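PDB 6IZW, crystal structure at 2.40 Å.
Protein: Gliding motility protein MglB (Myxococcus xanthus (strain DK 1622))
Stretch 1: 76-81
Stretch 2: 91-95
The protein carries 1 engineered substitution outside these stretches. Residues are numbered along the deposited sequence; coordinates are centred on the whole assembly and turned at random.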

ATOM      1  N   ASN B  76      15.441  12.188  -1.252  1.00 76.34           N
ATOM      2  CA  ASN B  76      14.066  12.637  -1.403  1.00 82.28           C
ATOM      3  C   ASN B  76      13.297  11.606  -2.227  1.00 77.56           C
ATOM      4  O   ASN B  76      13.878  10.688  -2.811  1.00 79.19           O
ATOM      5  CB  ASN B  76      14.018  14.027  -2.048  1.00 76.72           C
ATOM      6  CG  ASN B  76      14.675  15.100  -1.184  1.00 79.76           C
ATOM      7  OD1 ASN B  76      14.359  15.244  -0.001  1.00 80.42           O
ATOM      8  ND2 ASN B  76      15.600  15.854  -1.774  1.00 80.44           N
ATOM      9  N   GLU B  77      11.972  11.741  -2.247  1.00 73.22           N
ATOM     10  CA  GLU B  77      11.152  10.799  -3.000  1.00 77.20           C
ATOM     11  C   GLU B  77      11.638  10.741  -4.441  1.00 79.16           C
ATOM     12  O   GLU B  77      11.777  11.775  -5.101  1.00 83.39           O
ATOM     13  CB  GLU B  77       9.675  11.207  -2.931  1.00 77.24           C
ATOM     14  CG  GLU B  77       8.668  10.115  -3.351  1.00 82.60           C
ATOM     15  CD  GLU B  77       7.466   9.971  -2.386  1.00 83.95           C
ATOM     16  OE1 GLU B  77       7.308  10.814  -1.468  1.00 85.72           O
ATOM     17  OE2 GLU B  77       6.674   9.011  -2.551  1.00 75.65           O
ATOM     18  N   PHE B  78      11.954   9.540  -4.908  1.00 70.25           N
ATOM     19  CA  PHE B  78      12.423   9.387  -6.275  1.00 75.18           C
ATOM     20  C   PHE B  78      11.374   9.950  -7.221  1.00 77.10           C
ATOM     21  O   PHE B  78      10.236   9.458  -7.234  1.00 77.07           O
ATOM     22  CB  PHE B  78      12.716   7.924  -6.597  1.00 74.87           C
ATOM     23  CG  PHE B  78      13.800   7.331  -5.743  1.00 75.02           C
ATOM     24  CD1 PHE B  78      15.129   7.639  -5.973  1.00 80.60           C
ATOM     25  CD2 PHE B  78      13.492   6.484  -4.694  1.00 76.72           C
ATOM     26  CE1 PHE B  78      16.137   7.100  -5.185  1.00 72.60           C
ATOM     27  CE2 PHE B  78      14.495   5.945  -3.903  1.00 75.38           C
ATOM     28  CZ  PHE B  78      15.819   6.253  -4.153  1.00 72.74           C
ATOM     29  N   PRO B  79      11.699  10.982  -8.006  1.00 83.14           N
ATOM     30  CA  PRO B  79      10.660  11.674  -8.786  1.00 76.03           C
ATOM     31  C   PRO B  79       9.900  10.770  -9.725  1.00 73.61           C
ATOM     32  O   PRO B  79       8.765  11.096 -10.086  1.00 73.25           O
ATOM     33  CB  PRO B  79      11.454  12.733  -9.562  1.00 77.06           C
ATOM     34  CG  PRO B  79      12.824  12.161  -9.667  1.00 82.17           C
ATOM     35  CD  PRO B  79      13.048  11.456  -8.352  1.00 78.81           C
ATOM     36  N   ASN B  80      10.475   9.648 -10.142  1.00 73.93           N
ATOM     37  CA  ASN B  80       9.743   8.728 -10.998  1.00 75.65           C
ATOM     38  C   ASN B  80      10.322   7.330 -10.824  1.00 71.28           C
ATOM     39  O   ASN B  80      11.248   7.108 -10.041  1.00 75.23           O
ATOM     40  CB  ASN B  80       9.747   9.200 -12.464  1.00 76.31           C
ATOM     41  CG  ASN B  80      11.083   9.754 -12.915  1.00 78.42           C
ATOM     42  OD1 ASN B  80      11.938   9.015 -13.397  1.00 81.41           O
ATOM     43  ND2 ASN B  80      11.255  11.070 -12.795  1.00 80.77           N
ATOM     44  N   GLN B  81       9.718   6.375 -11.521  1.00 72.20           N
ATOM     45  CA  GLN B  81      10.124   4.980 -11.470  1.00 76.95           C
ATOM     46  C   GLN B  81       9.882   4.401 -12.852  1.00 74.50           C
ATOM     47  O   GLN B  81       8.929   4.784 -13.539  1.00 72.53           O
ATOM     48  CB  GLN B  81       9.338   4.167 -10.431  1.00 74.80           C
ATOM     49  CG  GLN B  81       9.130   4.850  -9.079  1.00 78.67           C
ATOM     50  CD  GLN B  81       8.699   3.887  -7.981  1.00 78.66           C
ATOM     51  OE1 GLN B  81       8.526   2.687  -8.220  1.00 80.42           O
ATOM     52  NE2 GLN B  81       8.430   4.430  -6.793  1.00 63.30           N
ATOM     53  N   TYR B  91       5.833   3.131 -16.674  1.00 72.09           N
ATOM     54  CA  TYR B  91       6.560   4.254 -16.102  1.00 74.80           C
ATOM     55  C   TYR B  91       5.569   5.124 -15.344  1.00 70.50           C
ATOM     56  O   TYR B  91       4.421   5.278 -15.773  1.00 68.22           O
ATOM     57  CB  TYR B  91       7.293   5.068 -17.200  1.00 75.93           C
ATOM     58  CG  TYR B  91       7.829   6.416 -16.757  1.00 71.55           C
ATOM     59  CD1 TYR B  91       9.152   6.557 -16.343  1.00 77.13           C
ATOM     60  CD2 TYR B  91       7.030   7.548 -16.780  1.00 74.45           C
ATOM     61  CE1 TYR B  91       9.655   7.792 -15.937  1.00 76.48           C
ATOM     62  CE2 TYR B  91       7.523   8.789 -16.377  1.00 80.34           C
ATOM     63  CZ  TYR B  91       8.839   8.904 -15.958  1.00 80.07           C
ATOM     64  OH  TYR B  91       9.344  10.128 -15.557  1.00 85.22           O
HETATM   65  N   MSE B  92       6.010   5.664 -14.205  1.00 69.93           N
HETATM   66  CA  MSE B  92       5.191   6.522 -13.340  1.00 66.08           C
HETATM   67  C   MSE B  92       6.004   7.709 -12.835  1.00 70.37           C
HETATM   68  O   MSE B  92       7.211   7.589 -12.676  1.00 75.21           O
HETATM   69  CB  MSE B  92       4.674   5.741 -12.132  1.00 69.19           C
HETATM   70  CG  MSE B  92       4.703   4.238 -12.303  1.00 75.20           C
HETATM   71 SE   MSE B  92       4.314   3.263 -10.647  1.00113.39          SE
HETATM   72  CE  MSE B  92       5.862   3.670  -9.605  1.00 76.78           C
ATOM     73  N   THR B  93       5.357   8.836 -12.539  1.00 67.34           N
ATOM     74  CA  THR B  93       6.073   9.981 -11.988  1.00 69.11           C
ATOM     75  C   THR B  93       5.179  10.748 -11.018  1.00 71.36           C
ATOM     76  O   THR B  93       3.964  10.861 -11.226  1.00 71.42           O
ATOM     77  CB  THR B  93       6.578  10.927 -13.092  1.00 73.62           C
ATOM     78  OG1 THR B  93       6.968  12.184 -12.515  1.00 74.83           O
ATOM     79  CG2 THR B  93       5.503  11.166 -14.141  1.00 71.26           C
ATOM     80  N   ILE B  94       5.800  11.274  -9.965  1.00 62.74           N
ATOM     81  CA  ILE B  94       5.101  12.075  -8.968  1.00 66.46           C
ATOM     82  C   ILE B  94       4.829  13.460  -9.549  1.00 72.09           C
ATOM     83  O   ILE B  94       5.749  14.146 -10.006  1.00 75.55           O
ATOM     84  CB  ILE B  94       5.909  12.162  -7.662  1.00 61.48           C
ATOM     85  CG1 ILE B  94       5.843  10.832  -6.903  1.00 68.02           C
ATOM     86  CG2 ILE B  94       5.365  13.255  -6.763  1.00 60.54           C
ATOM     87  CD1 ILE B  94       6.934   9.848  -7.262  1.00 71.19           C
ATOM     88  N   VAL B  95       3.556  13.863  -9.546  1.00 73.16           N
ATOM     89  CA  VAL B  95       3.112  15.150 -10.070  1.00 65.72           C
ATOM     90  C   VAL B  95       2.600  15.985  -8.906  1.00 70.11           C
ATOM     91  O   VAL B  95       1.429  15.886  -8.524  1.00 80.22           O
ATOM     92  CB  VAL B  95       2.020  14.977 -11.147  1.00 69.38           C
ATOM     93  CG1 VAL B  95       1.583  16.325 -11.692  1.00 72.07           C
ATOM     94  CG2 VAL B  95       2.495  14.064 -12.267  1.00 72.41           C
TER

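A loop running into a short strand (80-81) pairs antiparallel with the strand of stretch 2, and the two stretches bury 394 Å² between them; the backbone sets the register. Tyr91 opens the contact: its CA-to-CB bond points sideways, but with chi1 in t, the ring comes nearer and lies obliquely by Gln81 O and Asn80 CB, so that Tyr91 CD1 lies 3.3 Å from Gln81 O and Tyr91 OH reaches 3.2 Å from Asn80 CG. The long side chain reaches diagonally to Asn80, giving contact there but no hydrogen bond.

Met92, a selenomethionine, faces Gln81 in a hydrogen-bonded pair: Gln81 N donates to Met92 O at 3.0 Å, and Met92 N to Gln81 O at 3.1 Å. Both side chains lie on the same face of the sheet, buried, and the flexible thioether analogue brings Met92 CE to 3.2 Å from Gln81 OE1.

Thr93 and Asn80 form the non-hydrogen-bonded pair on the other face, where the CA atoms of Asn80 and Thr93 close to 4.0 Å. Beta-branched threonine is at home in an extended strand, and here its hydroxyl has a use: Thr93 OG1 donates to Pro79 O at 3.2 Å.

Pro79 O also accepts from Ile94 N at 3.0 Å, a nearly straight bond. Ile94 then extends CD1 to 3.3 Å from Phe78 O and 4.3 Å from Glu77 CG, packing aliphatic bulk against the incoming loop. Val95 points away, and contact ends.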